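Local coordinates for acyl-CoA dehydrogenase domain protein Tcur3483 (Thermomonospora curvata, PDB 6WY9) that binds FAD and, as a member of the acyl-CoA dehydrogenase family, probably oxidises CH-CH bonds of acyl-thioester substrates, at residues F62-K67 with S137-V141. Numbering follows the deposited sequence.
Sequences FREVVK and SGDIV
K67 reaches from helix 62-71 over the turn at G138. Its CB lies 3.8 Å from the carbonyl oxygen of G138, to which the backbone CA also offers a weak C-H...O contact. CG leaves anti to the backbone N (chi1 179°), and a bend at chi2 (40°) carries the chain on toward S137 and D139. CD then has S137 O and D139 OD1 as neighbours, while K67 CE passes 3.4 Å from D139 OD1. At the tip, K67 NZ donates a hydrogen bond of 3.0 Å to S137 O, in the plane of that carbonyl. A longer salt bridge joins K67 NZ to D139 OD2 at 3.5 Å. Helix 125-136 ends here in a Schellman motif, with G138 at positive phi, and the chain then runs on to strand 142-145, so the contact joins helix 62-71 to this connection of the acyl-CoA dehydrogenase fold. One turn earlier, R63, bent at chi2 and chi3, sets one guanidinium face, off-centre, against V141 CG2, with R63 NE 3.5 Å from V141 CG2. R63 NH2 gives D139 O a weak bond at the guanidinium edge (2.9 Å, 123°), and NH1 forms a salt bridge with D185, whose carboxylate also accepts a hydrogen bond from V141 N. R63 NE, buried here, has no polar partner. V141 CG1 meets the ring edge of F62 at CE2, 3.9 Å away, and V66 CG1 packs against both G138 and V141.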
ATOM      1  N   PHE A  62      -8.869  36.678  11.542  1.00 73.79           N
ATOM      2  CA  PHE A  62      -7.480  36.270  11.682  1.00 71.09           C
ATOM      3  C   PHE A  62      -6.642  37.379  12.318  1.00 69.69           C
ATOM      4  O   PHE A  62      -5.989  37.162  13.346  1.00 68.89           O
ATOM      5  CB  PHE A  62      -6.944  35.847  10.320  1.00 71.38           C
ATOM      6  CG  PHE A  62      -5.481  35.531  10.310  1.00 69.88           C
ATOM      7  CD1 PHE A  62      -4.961  34.550  11.137  1.00 68.00           C
ATOM      8  CD2 PHE A  62      -4.626  36.197   9.434  1.00 70.73           C
ATOM      9  CE1 PHE A  62      -3.612  34.256  11.112  1.00 67.41           C
ATOM     10  CE2 PHE A  62      -3.273  35.913   9.409  1.00 70.03           C
ATOM     11  CZ  PHE A  62      -2.758  34.954  10.237  1.00 68.35           C
ATOM     12  N   ARG A  63      -6.689  38.592  11.757  1.00 70.18           N
ATOM     13  CA  ARG A  63      -5.829  39.663  12.263  1.00 69.22           C
ATOM     14  C   ARG A  63      -6.178  40.008  13.698  1.00 70.31           C
ATOM     15  O   ARG A  63      -5.304  40.385  14.485  1.00 70.43           O
ATOM     16  CB  ARG A  63      -5.943  40.919  11.387  1.00 69.93           C
ATOM     17  CG  ARG A  63      -5.585  40.722   9.942  1.00 71.26           C
ATOM     18  CD  ARG A  63      -4.177  40.210   9.808  1.00 71.12           C
ATOM     19  NE  ARG A  63      -3.214  41.041  10.528  1.00 70.66           N
ATOM     20  CZ  ARG A  63      -2.407  41.919   9.934  1.00 69.87           C
ATOM     21  NH1 ARG A  63      -2.444  42.074   8.615  1.00 71.02           N
ATOM     22  NH2 ARG A  63      -1.559  42.632  10.670  1.00 68.51           N
ATOM     23  N   GLU A  64      -7.464  39.930  14.037  1.00 73.46           N
ATOM     24  CA  GLU A  64      -7.918  40.143  15.408  1.00 76.57           C
ATOM     25  C   GLU A  64      -7.214  39.206  16.383  1.00 74.20           C
ATOM     26  O   GLU A  64      -6.751  39.628  17.452  1.00 71.88           O
ATOM     27  CB  GLU A  64      -9.426  39.929  15.458  1.00 82.43           C
ATOM     28  CG  GLU A  64     -10.135  40.664  16.547  1.00 88.03           C
ATOM     29  CD  GLU A  64     -11.615  40.356  16.539  1.00 93.55           C
ATOM     30  OE1 GLU A  64     -12.101  39.732  17.513  1.00 93.95           O
ATOM     31  OE2 GLU A  64     -12.277  40.720  15.541  1.00 97.42           O
ATOM     32  N   VAL A  65      -7.156  37.916  16.044  1.00 75.27           N
ATOM     33  CA  VAL A  65      -6.432  36.959  16.879  1.00 75.14           C
ATOM     34  C   VAL A  65      -4.948  37.301  16.913  1.00 72.43           C
ATOM     35  O   VAL A  65      -4.356  37.436  17.988  1.00 71.90           O
ATOM     36  CB  VAL A  65      -6.661  35.520  16.376  1.00 77.01           C
ATOM     37  CG1 VAL A  65      -6.013  34.503  17.324  1.00 75.13           C
ATOM     38  CG2 VAL A  65      -8.141  35.235  16.218  1.00 80.56           C
ATOM     39  N   VAL A  66      -4.326  37.437  15.732  1.00 70.76           N
ATOM     40  CA  VAL A  66      -2.880  37.668  15.666  1.00 67.65           C
ATOM     41  C   VAL A  66      -2.493  38.827  16.568  1.00 67.11           C
ATOM     42  O   VAL A  66      -1.551  38.728  17.364  1.00 64.97           O
ATOM     43  CB  VAL A  66      -2.425  37.914  14.215  1.00 68.33           C
ATOM     44  CG1 VAL A  66      -0.966  38.396  14.174  1.00 67.14           C
ATOM     45  CG2 VAL A  66      -2.596  36.646  13.352  1.00 68.59           C
ATOM     46  N   LYS A  67      -3.218  39.946  16.454  1.00 69.68           N
ATOM     47  CA  LYS A  67      -2.890  41.118  17.261  1.00 72.74           C
ATOM     48  C   LYS A  67      -3.037  40.823  18.746  1.00 73.57           C
ATOM     49  O   LYS A  67      -2.229  41.291  19.558  1.00 73.13           O
ATOM     50  CB  LYS A  67      -3.762  42.309  16.867  1.00 76.75           C
ATOM     51  CG  LYS A  67      -3.473  43.556  17.685  1.00 80.57           C
ATOM     52  CD  LYS A  67      -1.972  43.690  17.899  1.00 83.00           C
ATOM     53  CE  LYS A  67      -1.569  45.002  18.569  1.00 88.03           C
ATOM     54  NZ  LYS A  67      -0.222  44.884  19.250  1.00 89.45           N
ATOM     55  N   SER A 137       4.902  42.126  17.394  1.00 84.85           N
ATOM     56  CA  SER A 137       3.755  42.710  18.085  1.00 86.41           C
ATOM     57  C   SER A 137       2.427  42.257  17.501  1.00 83.93           C
ATOM     58  O   SER A 137       1.372  42.712  17.960  1.00 84.46           O
ATOM     59  CB  SER A 137       3.839  44.229  18.019  1.00 88.60           C
ATOM     60  OG  SER A 137       3.915  44.623  16.658  1.00 86.18           O
ATOM     61  N   GLY A 138       2.452  41.388  16.500  1.00 81.52           N
ATOM     62  CA  GLY A 138       1.234  40.999  15.833  1.00 78.82           C
ATOM     63  C   GLY A 138       0.611  42.080  14.988  1.00 78.20           C
ATOM     64  O   GLY A 138      -0.596  42.039  14.753  1.00 78.51           O
ATOM     65  N   ASP A 139       1.393  43.055  14.526  1.00 77.47           N
ATOM     66  CA  ASP A 139       0.849  44.110  13.684  1.00 76.78           C
ATOM     67  C   ASP A 139       1.148  43.926  12.200  1.00 73.92           C
ATOM     68  O   ASP A 139       0.491  44.569  11.375  1.00 74.42           O
ATOM     69  CB  ASP A 139       1.370  45.483  14.135  1.00 80.33           C
ATOM     70  CG  ASP A 139       0.803  45.893  15.481  1.00 84.55           C
ATOM     71  OD1 ASP A 139      -0.434  46.049  15.596  1.00 84.70           O
ATOM     72  OD2 ASP A 139       1.594  46.021  16.435  1.00 87.46           O
ATOM     73  N   ILE A 140       2.105  43.075  11.835  1.00 71.18           N
ATOM     74  CA  ILE A 140       2.458  42.859  10.439  1.00 67.68           C
ATOM     75  C   ILE A 140       2.268  41.388  10.110  1.00 64.79           C
ATOM     76  O   ILE A 140       2.848  40.520  10.778  1.00 64.92           O
ATOM     77  CB  ILE A 140       3.905  43.266  10.135  1.00 69.01           C
ATOM     78  CG1 ILE A 140       4.110  44.758  10.346  1.00 71.64           C
ATOM     79  CG2 ILE A 140       4.254  42.874   8.689  1.00 66.50           C
ATOM     80  CD1 ILE A 140       5.560  45.121  10.465  1.00 73.45           C
ATOM     81  N   VAL A 141       1.487  41.113   9.073  1.00 61.07           N
ATOM     82  CA  VAL A 141       1.319  39.754   8.573  1.00 59.50           C
ATOM     83  C   VAL A 141       1.751  39.718   7.114  1.00 57.29           C
ATOM     84  O   VAL A 141       1.526  40.678   6.368  1.00 58.73           O
ATOM     85  CB  VAL A 141      -0.131  39.244   8.745  1.00 60.08           C
ATOM     86  CG1 VAL A 141      -0.388  37.981   7.884  1.00 57.63           C
ATOM     87  CG2 VAL A 141      -0.426  38.947  10.230  1.00 62.04           C
TER